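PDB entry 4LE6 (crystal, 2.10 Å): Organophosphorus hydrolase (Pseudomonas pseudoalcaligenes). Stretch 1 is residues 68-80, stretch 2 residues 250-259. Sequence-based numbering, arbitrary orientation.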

# COMPACT_ATOMS: atom_id res chain seq x y z
N LYS A 68 -23.36 -8.93 13.07
CA LYS A 68 -22.66 -10.15 12.69
C LYS A 68 -22.02 -9.98 11.32
O LYS A 68 -20.83 -10.25 11.13
CB LYS A 68 -23.64 -11.33 12.64
CG LYS A 68 -23.14 -12.59 13.30
CD LYS A 68 -24.03 -13.79 12.99
CE LYS A 68 -25.45 -13.60 13.50
NZ LYS A 68 -26.30 -14.80 13.21
N ASP A 69 -22.82 -9.52 10.36
CA ASP A 69 -22.36 -9.34 8.98
C ASP A 69 -21.29 -8.27 8.88
O ASP A 69 -20.34 -8.38 8.08
CB ASP A 69 -23.55 -8.97 8.10
CG ASP A 69 -24.55 -10.10 8.00
OD1 ASP A 69 -24.11 -11.25 7.78
OD2 ASP A 69 -25.76 -9.84 8.16
N LEU A 70 -21.44 -7.23 9.69
CA LEU A 70 -20.46 -6.16 9.75
C LEU A 70 -19.13 -6.73 10.23
O LEU A 70 -18.08 -6.52 9.60
CB LEU A 70 -20.96 -5.06 10.69
CG LEU A 70 -20.09 -3.82 10.87
CD1 LEU A 70 -19.68 -3.22 9.53
CD2 LEU A 70 -20.86 -2.79 11.69
N GLN A 71 -19.19 -7.48 11.33
CA GLN A 71 -17.98 -8.09 11.89
C GLN A 71 -17.33 -9.07 10.92
O GLN A 71 -16.10 -9.15 10.84
CB GLN A 71 -18.27 -8.80 13.21
CG GLN A 71 -18.58 -7.85 14.36
CD GLN A 71 -17.44 -6.88 14.63
OE1 GLN A 71 -16.26 -7.25 14.55
NE2 GLN A 71 -17.78 -5.64 14.95
N SER A 72 -18.15 -9.86 10.23
CA SER A 72 -17.63 -10.75 9.19
C SER A 72 -16.91 -9.95 8.10
O SER A 72 -15.79 -10.29 7.70
CB SER A 72 -18.76 -11.56 8.56
OG SER A 72 -19.34 -12.42 9.53
N LEU A 73 -17.54 -8.89 7.62
CA LEU A 73 -16.88 -8.04 6.61
C LEU A 73 -15.56 -7.45 7.11
O LEU A 73 -14.58 -7.38 6.36
CB LEU A 73 -17.81 -6.92 6.17
CG LEU A 73 -18.97 -7.39 5.28
CD1 LEU A 73 -20.00 -6.28 5.21
CD2 LEU A 73 -18.48 -7.75 3.89
N LEU A 74 -15.53 -7.00 8.35
CA LEU A 74 -14.29 -6.48 8.92
C LEU A 74 -13.21 -7.55 9.06
O LEU A 74 -12.05 -7.33 8.71
CB LEU A 74 -14.56 -5.83 10.27
CG LEU A 74 -15.42 -4.58 10.20
CD1 LEU A 74 -15.78 -4.11 11.60
CD2 LEU A 74 -14.73 -3.45 9.43
N ALA A 75 -13.59 -8.72 9.58
CA ALA A 75 -12.65 -9.82 9.75
C ALA A 75 -12.09 -10.28 8.41
O ALA A 75 -10.91 -10.59 8.29
CB ALA A 75 -13.32 -10.98 10.49
N ARG A 76 -12.95 -10.32 7.39
CA ARG A 76 -12.53 -10.66 6.04
C ARG A 76 -11.35 -9.82 5.52
O ARG A 76 -10.51 -10.29 4.75
CB ARG A 76 -13.73 -10.46 5.12
CG ARG A 76 -13.48 -10.70 3.66
CD ARG A 76 -14.82 -10.80 2.90
NE ARG A 76 -14.57 -10.93 1.48
CZ ARG A 76 -14.31 -9.90 0.67
NH1 ARG A 76 -14.31 -8.66 1.15
NH2 ARG A 76 -14.07 -10.11 -0.61
N MET A 77 -11.30 -8.56 5.92
CA MET A 77 -10.20 -7.69 5.50
C MET A 77 -9.22 -7.47 6.64
O MET A 77 -8.39 -6.55 6.60
CB MET A 77 -10.74 -6.35 5.01
CG MET A 77 -11.64 -6.44 3.78
SD MET A 77 -10.75 -7.10 2.34
CE MET A 77 -9.60 -5.78 1.92
N PHE A 78 -9.30 -8.33 7.65
CA PHE A 78 -8.40 -8.25 8.80
C PHE A 78 -8.39 -6.85 9.42
O PHE A 78 -7.33 -6.30 9.73
CB PHE A 78 -6.99 -8.69 8.39
CG PHE A 78 -6.95 -10.12 7.92
CD1 PHE A 78 -7.28 -10.44 6.62
CD2 PHE A 78 -6.62 -11.14 8.79
CE1 PHE A 78 -7.27 -11.76 6.19
CE2 PHE A 78 -6.61 -12.45 8.36
CZ PHE A 78 -6.94 -12.76 7.05
N VAL A 79 -9.58 -6.27 9.58
CA VAL A 79 -9.72 -4.96 10.20
C VAL A 79 -10.19 -5.16 11.65
O VAL A 79 -11.25 -5.73 11.88
CB VAL A 79 -10.73 -4.07 9.44
CG1 VAL A 79 -10.83 -2.67 10.08
CG2 VAL A 79 -10.33 -3.94 7.98
N ALA A 80 -9.39 -4.69 12.60
CA ALA A 80 -9.74 -4.79 14.01
C ALA A 80 -10.76 -3.70 14.33
O ALA A 80 -10.70 -2.62 13.75
CB ALA A 80 -8.49 -4.61 14.87
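Stretch 2 (250-259) LNHAVQFAKP

An alanine packs against the leucines of a helix. A253 points its CB toward stretch 1, where its CA lies 5.9 Å from the CA of L74; V254 CA lies equally far from L73 CA. Around A253 CB gather M77 CG at 3.6 Å, V79 CG2 at 4.1 Å and L74 CD2 at 4.3 Å. V254, beside it, reaches L70 CD1 with its CG2 at 3.5 Å and L73 CD1 with its CG1 at 4.1 Å. L73, the residue of stretch 1 most covered by the contact, also meets A257, CD2 to CB at 4.2 Å.

The chains run in opposing senses: stretch 1 enters as a helix already under way at K68 and runs past L74 before giving way to the loop of M77 and V79, while stretch 2 passes from H252, near that loop, to K258, near D69. A short, weakly bonded helix carries A253 and V254, capped by N251, whose OD1 accepts from A253 N at 2.8 Å.

Polarity enters at the margins. M77 CE lies at the edge of the H252 ring, 4.1 Å from NE2, and K258 NZ stops 4.2 Å from D69 CB. No direct hydrogen bond joins the stretches; instead, water 1 donates to L73 O (2.8 Å) and A253 O (2.7 Å) and accepts from R76 NH1 (2.9 Å).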

# COMPACT_ATOMS: atom_id res chain seq x y z
N LEU A 250 -16.56 5.63 3.76
CA LEU A 250 -15.77 5.78 4.96
C LEU A 250 -15.06 4.49 5.35
O LEU A 250 -14.09 4.54 6.09
CB LEU A 250 -16.71 6.18 6.09
CG LEU A 250 -16.18 7.27 7.01
CD1 LEU A 250 -16.72 8.63 6.56
CD2 LEU A 250 -16.59 6.93 8.42
N ASN A 251 -15.56 3.35 4.89
CA ASN A 251 -14.98 2.06 5.27
C ASN A 251 -14.89 1.13 4.07
O ASN A 251 -15.91 0.62 3.59
CB ASN A 251 -15.81 1.41 6.38
CG ASN A 251 -15.14 0.17 6.98
OD1 ASN A 251 -14.65 -0.69 6.25
ND2 ASN A 251 -15.12 0.09 8.30
N HIS A 252 -13.67 0.92 3.59
CA HIS A 252 -13.44 0.17 2.36
C HIS A 252 -13.82 -1.31 2.53
O HIS A 252 -14.13 -1.98 1.55
CB HIS A 252 -11.97 0.25 1.98
CG HIS A 252 -11.09 -0.59 2.85
ND1 HIS A 252 -10.70 -0.19 4.11
CD2 HIS A 252 -10.57 -1.83 2.67
CE1 HIS A 252 -9.96 -1.14 4.66
NE2 HIS A 252 -9.87 -2.14 3.81
N ALA A 253 -13.82 -1.80 3.76
CA ALA A 253 -14.06 -3.22 3.99
C ALA A 253 -15.54 -3.54 3.97
O ALA A 253 -15.90 -4.70 3.86
CB ALA A 253 -13.46 -3.68 5.31
N VAL A 254 -16.38 -2.52 4.05
CA VAL A 254 -17.83 -2.73 4.17
C VAL A 254 -18.59 -2.14 2.99
O VAL A 254 -19.48 -2.80 2.45
CB VAL A 254 -18.37 -2.10 5.46
CG1 VAL A 254 -19.89 -2.20 5.55
CG2 VAL A 254 -17.74 -2.73 6.68
N GLN A 255 -18.25 -0.91 2.60
CA GLN A 255 -19.12 -0.12 1.73
C GLN A 255 -18.85 -0.29 0.23
O GLN A 255 -19.63 0.19 -0.58
CB GLN A 255 -19.03 1.36 2.11
CG GLN A 255 -19.60 1.67 3.50
CD GLN A 255 -19.49 3.14 3.85
OE1 GLN A 255 -18.39 3.65 4.08
NE2 GLN A 255 -20.61 3.84 3.86
N PHE A 256 -17.76 -0.94 -0.14
CA PHE A 256 -17.62 -1.41 -1.52
C PHE A 256 -18.51 -2.63 -1.68
O PHE A 256 -19.37 -2.66 -2.57
CB PHE A 256 -16.17 -1.73 -1.85
CG PHE A 256 -15.33 -0.51 -2.13
CD1 PHE A 256 -15.38 0.11 -3.36
CD2 PHE A 256 -14.47 -0.00 -1.17
CE1 PHE A 256 -14.59 1.23 -3.63
CE2 PHE A 256 -13.68 1.11 -1.43
CZ PHE A 256 -13.74 1.73 -2.66
N ALA A 257 -18.34 -3.61 -0.80
CA ALA A 257 -19.17 -4.82 -0.88
C ALA A 257 -20.66 -4.51 -0.66
O ALA A 257 -21.53 -5.11 -1.30
CB ALA A 257 -18.69 -5.85 0.12
N LYS A 258 -20.95 -3.59 0.26
CA LYS A 258 -22.34 -3.25 0.60
C LYS A 258 -22.53 -1.73 0.65
O LYS A 258 -22.57 -1.13 1.74
CB LYS A 258 -22.72 -3.92 1.91
CG LYS A 258 -22.56 -5.44 1.83
CD LYS A 258 -23.38 -6.18 2.88
CE LYS A 258 -23.21 -7.70 2.74
NZ LYS A 258 -23.76 -8.46 3.90
N PRO A 259 -22.63 -1.10 -0.53
CA PRO A 259 -22.76 0.36 -0.61
C PRO A 259 -24.02 0.84 0.11
O PRO A 259 -24.08 2.02 0.46
CB PRO A 259 -22.87 0.63 -2.10
CG PRO A 259 -22.22 -0.54 -2.76
CD PRO A 259 -22.55 -1.71 -1.86
O HOH W 1 -14.87 -7.20 3.55